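Local coordinates for dehydroquinate synthase (Thermus thermophilus, PDB 1UJN), which probably catalyses the second step of chorismate biosynthesis, converting 3-deoxy-D-arabino-heptulosonate 7-phosphate to 3-dehydroquinate with release of phosphate, using NAD+ and a divalent cobalt or zinc ion, at residues A64-L67 / E68-G71; G100-V103 / A104-L108; A208-V211 / R212-E216; E332-A335 / A336-E339. All blocks are in the same frame, centred on the assembly; numbering follows the deposited sequence.

Interaction 1 (A64-L67 / E68-G71)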
# COMPACT_ATOMS: atom_id res chain seq x y z
N ALA A 64 -12.88 -12.28 7.45
CA ALA A 64 -11.66 -12.45 6.65
C ALA A 64 -10.94 -11.11 6.45
O ALA A 64 -9.74 -11.08 6.16
CB ALA A 64 -12.00 -13.06 5.30
N LYS A 65 -11.68 -10.02 6.58
CA LYS A 65 -11.11 -8.69 6.39
C LYS A 65 -10.67 -8.11 7.73
O LYS A 65 -11.22 -7.11 8.20
CB LYS A 65 -12.12 -7.78 5.69
CG LYS A 65 -12.38 -8.18 4.25
CD LYS A 65 -13.52 -7.40 3.60
CE LYS A 65 -13.30 -5.89 3.63
NZ LYS A 65 -14.38 -5.19 2.87
N SER A 66 -9.66 -8.73 8.32
CA SER A 66 -9.14 -8.31 9.62
C SER A 66 -7.62 -8.30 9.63
O SER A 66 -6.98 -8.94 8.79
CB SER A 66 -9.63 -9.26 10.71
OG SER A 66 -9.00 -10.52 10.57
N LEU A 67 -7.05 -7.60 10.60
CA LEU A 67 -5.60 -7.52 10.74
C LEU A 67 -5.01 -8.89 11.03
O LEU A 67 -3.91 -9.22 10.59
CB LEU A 67 -5.22 -6.55 11.86
CG LEU A 67 -5.37 -5.05 11.57
CD1 LEU A 67 -5.34 -4.25 12.87
CD2 LEU A 67 -4.26 -4.61 10.63
N GLU A 68 -5.75 -9.70 11.78
CA GLU A 68 -5.27 -11.03 12.12
C GLU A 68 -5.13 -11.93 10.90
O GLU A 68 -4.11 -12.60 10.73
CB GLU A 68 -6.21 -11.69 13.14
CG GLU A 68 -5.70 -13.04 13.61
CD GLU A 68 -4.28 -12.97 14.15
OE1 GLU A 68 -4.09 -12.37 15.24
OE2 GLU A 68 -3.36 -13.50 13.49
N VAL A 69 -6.15 -11.95 10.05
CA VAL A 69 -6.10 -12.80 8.86
C VAL A 69 -5.06 -12.26 7.88
O VAL A 69 -4.37 -13.03 7.20
CB VAL A 69 -7.48 -12.88 8.19
CG1 VAL A 69 -7.42 -13.74 6.94
CG2 VAL A 69 -8.49 -13.46 9.16
N TYR A 70 -4.96 -10.94 7.82
CA TYR A 70 -4.00 -10.26 6.95
C TYR A 70 -2.58 -10.71 7.32
O TYR A 70 -1.79 -11.11 6.47
CB TYR A 70 -4.17 -8.75 7.13
CG TYR A 70 -3.11 -7.86 6.49
CD1 TYR A 70 -2.97 -7.79 5.10
CD2 TYR A 70 -2.27 -7.07 7.27
CE1 TYR A 70 -2.02 -6.94 4.51
CE2 TYR A 70 -1.32 -6.21 6.69
CZ TYR A 70 -1.20 -6.15 5.32
OH TYR A 70 -0.27 -5.31 4.76
N GLY A 71 -2.28 -10.65 8.62
CA GLY A 71 -0.97 -11.06 9.08
C GLY A 71 -0.71 -12.53 8.82
O GLY A 71 0.40 -12.92 8.47

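Interaction 2 (G100-V103 / A104-L108)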
# COMPACT_ATOMS: atom_id res chain seq x y z
N GLY A 100 -7.30 -10.45 -0.16
CA GLY A 100 -6.24 -10.92 -1.04
C GLY A 100 -5.58 -9.83 -1.87
O GLY A 100 -4.37 -9.87 -2.10
N GLY A 101 -6.37 -8.86 -2.32
CA GLY A 101 -5.81 -7.78 -3.11
C GLY A 101 -4.90 -6.90 -2.26
O GLY A 101 -3.89 -6.39 -2.74
N PHE A 102 -5.26 -6.73 -0.99
CA PHE A 102 -4.47 -5.91 -0.07
C PHE A 102 -3.18 -6.63 0.30
O PHE A 102 -2.12 -6.01 0.44
CB PHE A 102 -5.30 -5.58 1.17
CG PHE A 102 -4.60 -4.66 2.14
CD1 PHE A 102 -3.99 -3.49 1.69
CD2 PHE A 102 -4.54 -4.98 3.49
CE1 PHE A 102 -3.34 -2.64 2.58
CE2 PHE A 102 -3.90 -4.13 4.40
CZ PHE A 102 -3.29 -2.96 3.95
N VAL A 103 -3.27 -7.95 0.47
CA VAL A 103 -2.09 -8.75 0.77
C VAL A 103 -1.13 -8.62 -0.42
O VAL A 103 0.06 -8.39 -0.25
CB VAL A 103 -2.46 -10.23 0.98
CG1 VAL A 103 -1.21 -11.11 0.95
CG2 VAL A 103 -3.17 -10.39 2.33
N ALA A 104 -1.66 -8.74 -1.64
CA ALA A 104 -0.83 -8.61 -2.84
C ALA A 104 -0.23 -7.22 -2.96
O ALA A 104 0.92 -7.06 -3.38
CB ALA A 104 -1.66 -8.91 -4.09
N ALA A 105 -1.01 -6.20 -2.60
CA ALA A 105 -0.53 -4.83 -2.68
C ALA A 105 0.61 -4.52 -1.73
O ALA A 105 1.40 -3.62 -2.00
CB ALA A 105 -1.69 -3.86 -2.40
N THR A 106 0.72 -5.28 -0.64
CA THR A 106 1.74 -4.99 0.36
C THR A 106 2.82 -6.02 0.60
O THR A 106 3.85 -5.69 1.19
CB THR A 106 1.06 -4.65 1.69
OG1 THR A 106 0.24 -5.75 2.11
CG2 THR A 106 0.18 -3.39 1.53
N TYR A 107 2.61 -7.27 0.18
CA TYR A 107 3.62 -8.30 0.36
C TYR A 107 4.82 -7.88 -0.48
O TYR A 107 4.69 -7.67 -1.69
CB TYR A 107 3.10 -9.66 -0.12
CG TYR A 107 4.11 -10.79 0.03
CD1 TYR A 107 4.57 -11.17 1.29
CD2 TYR A 107 4.63 -11.44 -1.08
CE1 TYR A 107 5.53 -12.17 1.44
CE2 TYR A 107 5.60 -12.44 -0.95
CZ TYR A 107 6.04 -12.80 0.32
OH TYR A 107 7.00 -13.78 0.47
N LEU A 108 5.98 -7.74 0.16
CA LEU A 108 7.21 -7.30 -0.51
C LEU A 108 6.99 -5.98 -1.25
O LEU A 108 7.65 -5.69 -2.25
CB LEU A 108 7.71 -8.38 -1.48
CG LEU A 108 8.01 -9.74 -0.83
CD1 LEU A 108 8.46 -10.73 -1.90
CD2 LEU A 108 9.08 -9.57 0.24

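Interaction 3 (A208-V211 / R212-E216)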
# COMPACT_ATOMS: atom_id res chain seq x y z
N ALA A 208 -19.26 -3.54 -17.91
CA ALA A 208 -18.91 -2.53 -18.90
C ALA A 208 -19.31 -1.13 -18.46
O ALA A 208 -18.61 -0.16 -18.77
CB ALA A 208 -19.55 -2.88 -20.24
N VAL A 209 -20.42 -1.00 -17.74
CA VAL A 209 -20.85 0.31 -17.28
C VAL A 209 -19.90 0.90 -16.24
O VAL A 209 -19.57 2.09 -16.30
CB VAL A 209 -22.28 0.27 -16.69
CG1 VAL A 209 -22.65 1.64 -16.13
CG2 VAL A 209 -23.27 -0.14 -17.76
N LYS A 210 -19.45 0.08 -15.29
CA LYS A 210 -18.54 0.59 -14.28
C LYS A 210 -17.20 0.93 -14.92
O LYS A 210 -16.52 1.85 -14.49
CB LYS A 210 -18.34 -0.41 -13.13
CG LYS A 210 -17.51 0.18 -12.00
CD LYS A 210 -17.47 -0.68 -10.74
CE LYS A 210 -16.69 0.04 -9.64
NZ LYS A 210 -16.53 -0.75 -8.39
N VAL A 211 -16.82 0.18 -15.95
CA VAL A 211 -15.56 0.47 -16.62
C VAL A 211 -15.60 1.87 -17.23
O VAL A 211 -14.68 2.66 -17.03
CB VAL A 211 -15.26 -0.56 -17.74
CG1 VAL A 211 -14.07 -0.08 -18.58
CG2 VAL A 211 -14.94 -1.92 -17.14
N ARG A 212 -16.66 2.18 -17.96
CA ARG A 212 -16.80 3.48 -18.60
C ARG A 212 -16.79 4.65 -17.62
O ARG A 212 -16.02 5.60 -17.77
CB ARG A 212 -18.09 3.55 -19.43
CG ARG A 212 -18.08 2.67 -20.67
CD ARG A 212 -19.06 3.22 -21.70
NE ARG A 212 -20.43 3.29 -21.19
CZ ARG A 212 -21.20 2.23 -20.97
NH1 ARG A 212 -20.75 1.01 -21.21
NH2 ARG A 212 -22.43 2.39 -20.50
N VAL A 213 -17.68 4.59 -16.63
CA VAL A 213 -17.78 5.65 -15.63
C VAL A 213 -16.44 5.89 -14.93
O VAL A 213 -16.05 7.03 -14.69
CB VAL A 213 -18.83 5.29 -14.57
CG1 VAL A 213 -18.90 6.39 -13.53
CG2 VAL A 213 -20.18 5.09 -15.24
N THR A 214 -15.75 4.80 -14.61
CA THR A 214 -14.47 4.88 -13.92
C THR A 214 -13.36 5.54 -14.74
O THR A 214 -12.57 6.32 -14.20
CB THR A 214 -14.01 3.47 -13.50
OG1 THR A 214 -14.93 2.94 -12.54
CG2 THR A 214 -12.62 3.53 -12.89
N GLU A 215 -13.30 5.23 -16.03
CA GLU A 215 -12.26 5.81 -16.88
C GLU A 215 -12.50 7.26 -17.26
O GLU A 215 -11.55 8.02 -17.45
CB GLU A 215 -12.08 4.95 -18.14
CG GLU A 215 -11.32 3.67 -17.84
CD GLU A 215 -11.27 2.69 -19.00
OE1 GLU A 215 -10.70 1.60 -18.80
OE2 GLU A 215 -11.79 3.00 -20.09
N GLU A 216 -13.77 7.65 -17.38
CA GLU A 216 -14.09 9.03 -17.73
C GLU A 216 -13.82 9.99 -16.58
O GLU A 216 -13.49 11.15 -16.79
CB GLU A 216 -15.57 9.15 -18.14
CG GLU A 216 -15.93 10.50 -18.74
CD GLU A 216 -17.43 10.68 -18.94
OE1 GLU A 216 -18.18 9.75 -18.58
OE2 GLU A 216 -17.84 11.74 -19.44

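Interaction 4 (E332-A335 / A336-E339)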
# COMPACT_ATOMS: atom_id res chain seq x y z
N GLU A 332 -39.35 14.62 4.38
CA GLU A 332 -40.54 14.29 3.60
C GLU A 332 -40.34 12.97 2.85
O GLU A 332 -41.21 12.10 2.86
CB GLU A 332 -40.81 15.41 2.59
CG GLU A 332 -41.99 15.17 1.66
CD GLU A 332 -43.31 15.64 2.25
OE1 GLU A 332 -43.40 16.83 2.64
OE2 GLU A 332 -44.26 14.83 2.33
N ALA A 333 -39.19 12.84 2.20
CA ALA A 333 -38.88 11.63 1.44
C ALA A 333 -38.77 10.41 2.34
O ALA A 333 -39.21 9.32 1.97
CB ALA A 333 -37.59 11.82 0.67
N PHE A 334 -38.19 10.58 3.52
CA PHE A 334 -38.04 9.46 4.45
C PHE A 334 -39.42 8.96 4.88
O PHE A 334 -39.65 7.76 4.98
CB PHE A 334 -37.23 9.87 5.67
CG PHE A 334 -36.79 8.71 6.52
CD1 PHE A 334 -35.89 7.77 6.03
CD2 PHE A 334 -37.28 8.55 7.81
CE1 PHE A 334 -35.49 6.68 6.80
CE2 PHE A 334 -36.88 7.46 8.60
CZ PHE A 334 -35.99 6.52 8.09
N ALA A 335 -40.33 9.90 5.13
CA ALA A 335 -41.68 9.54 5.54
C ALA A 335 -42.36 8.75 4.43
O ALA A 335 -43.02 7.74 4.69
CB ALA A 335 -42.48 10.80 5.86
N ALA A 336 -42.21 9.20 3.19
CA ALA A 336 -42.81 8.51 2.06
C ALA A 336 -42.12 7.16 1.86
O ALA A 336 -42.76 6.17 1.51
CB ALA A 336 -42.68 9.34 0.80
N TRP A 337 -40.81 7.14 2.10
CA TRP A 337 -40.01 5.93 1.97
C TRP A 337 -40.56 4.88 2.95
O TRP A 337 -40.77 3.72 2.58
CB TRP A 337 -38.55 6.26 2.28
CG TRP A 337 -37.58 5.11 2.26
CD1 TRP A 337 -36.96 4.57 1.17
CD2 TRP A 337 -37.08 4.41 3.40
NE1 TRP A 337 -36.08 3.58 1.56
CE2 TRP A 337 -36.13 3.46 2.93
CE3 TRP A 337 -37.32 4.50 4.78
CZ2 TRP A 337 -35.44 2.61 3.79
CZ3 TRP A 337 -36.63 3.65 5.63
CH2 TRP A 337 -35.70 2.72 5.14
N ARG A 338 -40.79 5.30 4.19
CA ARG A 338 -41.33 4.40 5.21
C ARG A 338 -42.67 3.83 4.77
O ARG A 338 -42.90 2.62 4.86
CB ARG A 338 -41.51 5.13 6.54
CG ARG A 338 -40.22 5.40 7.30
CD ARG A 338 -40.53 6.05 8.64
NE ARG A 338 -41.16 5.10 9.55
CZ ARG A 338 -41.75 5.43 10.69
NH1 ARG A 338 -41.79 6.70 11.08
NH2 ARG A 338 -42.29 4.49 11.45
N GLU A 339 -43.56 4.69 4.28
CA GLU A 339 -44.88 4.24 3.83
C GLU A 339 -44.75 3.28 2.66
O GLU A 339 -45.47 2.28 2.60
CB GLU A 339 -45.74 5.44 3.43
CG GLU A 339 -46.13 6.36 4.58
CD GLU A 339 -46.91 5.63 5.67
OE1 GLU A 339 -47.93 4.98 5.35
OE2 GLU A 339 -46.51 5.72 6.85
O HOH W 1 -44.39 7.33 7.40

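Interaction 1 (A64-L67 / E68-G71)
Ser66 caps the start of helix 67-80: its OG accepts the N-H of Val69 at 3.2 Å in a nearly straight bond (168° at the hydrogen). With chi1 at 70°, OG sits between the backbone N and the carbonyl carbon of its own residue, and from there it faces the first turn. Serine suits this N-cap because its short hydroxyl reaches an amide that has no helical carbonyl before it. Packing is tight on this side. Val69 CG2 lies 3.3 Å from Ser66 OG, and Val69 CB comes within 3.5 Å of Ala64 O, so the branched side chain fills the corner where the loop turns into the helix. Regular turns follow at once, Tyr70 N giving its hydrogen to Ser66 O and Gly71 N to Leu67 O at 2.9 Å. Tyr70 swings its ring inward to stack on Phe102, while Leu67 packs on Gly71 of the second subunit. The other side is loose: Glu68 comes near Ser66 OG only through CB, and its bent chain carries the carboxylate away into solvent. A negative charge in the first turn is likely to interact well with the helix dipole, and would then add to the stabilisation given by the serine cap.

Interaction 2 (G100-V103 / A104-L108)
Phe102 and Thr106, one turn apart near the end of helix 94-106, meet at a slant, the methyl CG2 of Thr106 approaching the Phe102 ring obliquely, 3.7 Å from CE1. The threonine's two branches divide the work. Its chi1 of 59° sets OG1 between the backbone N and the carbonyl carbon and turns it back along the helix, where it donates to Phe102 O at 2.9 Å; CG2 is left to meet the ring. Thr106 N adds a weak bond to the same carbonyl and a sounder one, at 3.2 Å, to Val103 O, entering there from above the carbonyl plane. Val103 O is gripped from another direction by Tyr107 N at 2.8 Å, nearly along the C=O axis, so the last turn closes with both i+3 and i+4 bonds before Tyr107 leaves helical geometry. Replacing Thr106 by an alanine would take away OG1 and CG2, and is likely to leave Tyr70 OH, which also bonds to OG1, without that mate, deprive Phe102 O of a donor and open a gap against the phenyl ring. Val103 packs on Val73 and Leu77 of helix 67-80, its compact apolar side chain suiting a buried place between two helices. Ala104 and Ala105 keep their small methyls near the glycine carbonyls; Ala105 CB is 3.4 Å from Gly101 O. Thr106 also packs on Phe102 of the second subunit, so this helix end belongs to the dimer interface. It ends the helix of a beta-alpha-beta crossover, strand 87-92 to helix 94-106 to strand 112-117, in the N-terminal part of dehydroquinate synthase, which carries the predicted NAD+-binding residues.

Interaction 3 (A208-V211 / R212-E216)
Residues 208-216 run as regular alpha-helix, with i to i+4 bonds throughout, that from Val213 N to Val209 O being almost straight at 176°. On this frame Thr214 turns its hydroxyl back one turn: OG1 stands anti to its own carbonyl carbon (chi1 -64°) and donates to Lys210 O at 2.7 Å. The amide N of the same threonine reaches that oxygen from the other face of the carbonyl plane at 3.1 Å, so one acceptor is held by two donors and the buried hydroxyl is satisfied within the helix. The aliphatic root of Lys210 crosses the threonine, CG lying 3.8 Å from OG1. Beyond it the chain extends fully to where NZ makes a salt bridge to Asp125 and a hydrogen bond to the carbonyl of Val128, near Lys131 and Glu173, predicted to bind NAD+ and zinc respectively. This is the C-terminal end of helix 199-216, in the mainly helical C-terminal part of dehydroquinate synthase; Val209 packs against helix 164-181, and Val211 meets strand 2-6 of the mixed sheet. Arg212 folds back, bent at chi3, and lays one face of its guanidinium over Val209 CA; NH2 comes within 3.8 Å of Val209 CG2. Arginine suits this exposed place: its flat group can cover apolar atoms and still be compatible with solvent. Val211 and Glu215 run alongside each other in the same direction, with Val211 CG1 3.8 Å from Glu215 OE1, and that carboxylate oxygen goes on to accept from the backbone N of Arg7.

Interaction 4 (E332-A335 / A336-E339)
Phe334 and Trp337 both hold CG anti to the backbone N, at chi1 -168° and 177°, and this swings their rings to the same flank of helix 327-342. The ring planes, 18° apart, are near-parallel but displaced, so that they hardly overlap, with centroids 5.1 Å apart; Phe334 CE1 meets Trp337 CZ3 at 3.4 Å. On one face of the phenyl ring rests Arg338, whose CG lies toward the rim and whose CD is 3.9 Å from Phe334 CE2, the guanidinium continuing away from the ring. With Phe334 cut back to an alanine, a gap is likely to open beside the indole, and the methylenes of Arg338 would probably lose their support. Trp337 reaches the core between helices 231-240 and 247-264, where NE1 bonds to the carbonyl of Tyr253. Small Ala335 and Ala336 occupy the more exposed side, and a water donates both to Ala335 O, at 3.1 Å, and to Glu339 OE2, at 2.7 Å. The helix is thus amphipathic: aromatic carbon, touching by dispersion, fastens it to the C-terminal helices, while charged and water-linked groups lie on its exposed side.

In the fold
Each contact joins adjoining segments, so each is local, made within about two turns of chain, and closes no long loop; the four follow in series and none nests in or crosses another. Interaction 1 starts helix 67-80, and interaction 2 ends helix 94-106. They touch through Tyr70, with its OH 2.7 Å from Thr106 OG1 in a probable hydrogen bond, tying two helices of the N-terminal region together where both meet the second subunit. Interaction 3, its centre about 25 Å from that of interaction 2, lies within helix 199-216, whose side chains pack on helix 164-181 and strand 2-6. Interaction 4 lies within helix 327-342, which packs on helices 231-240 and 247-264, its centre about 43 Å from that of interaction 2.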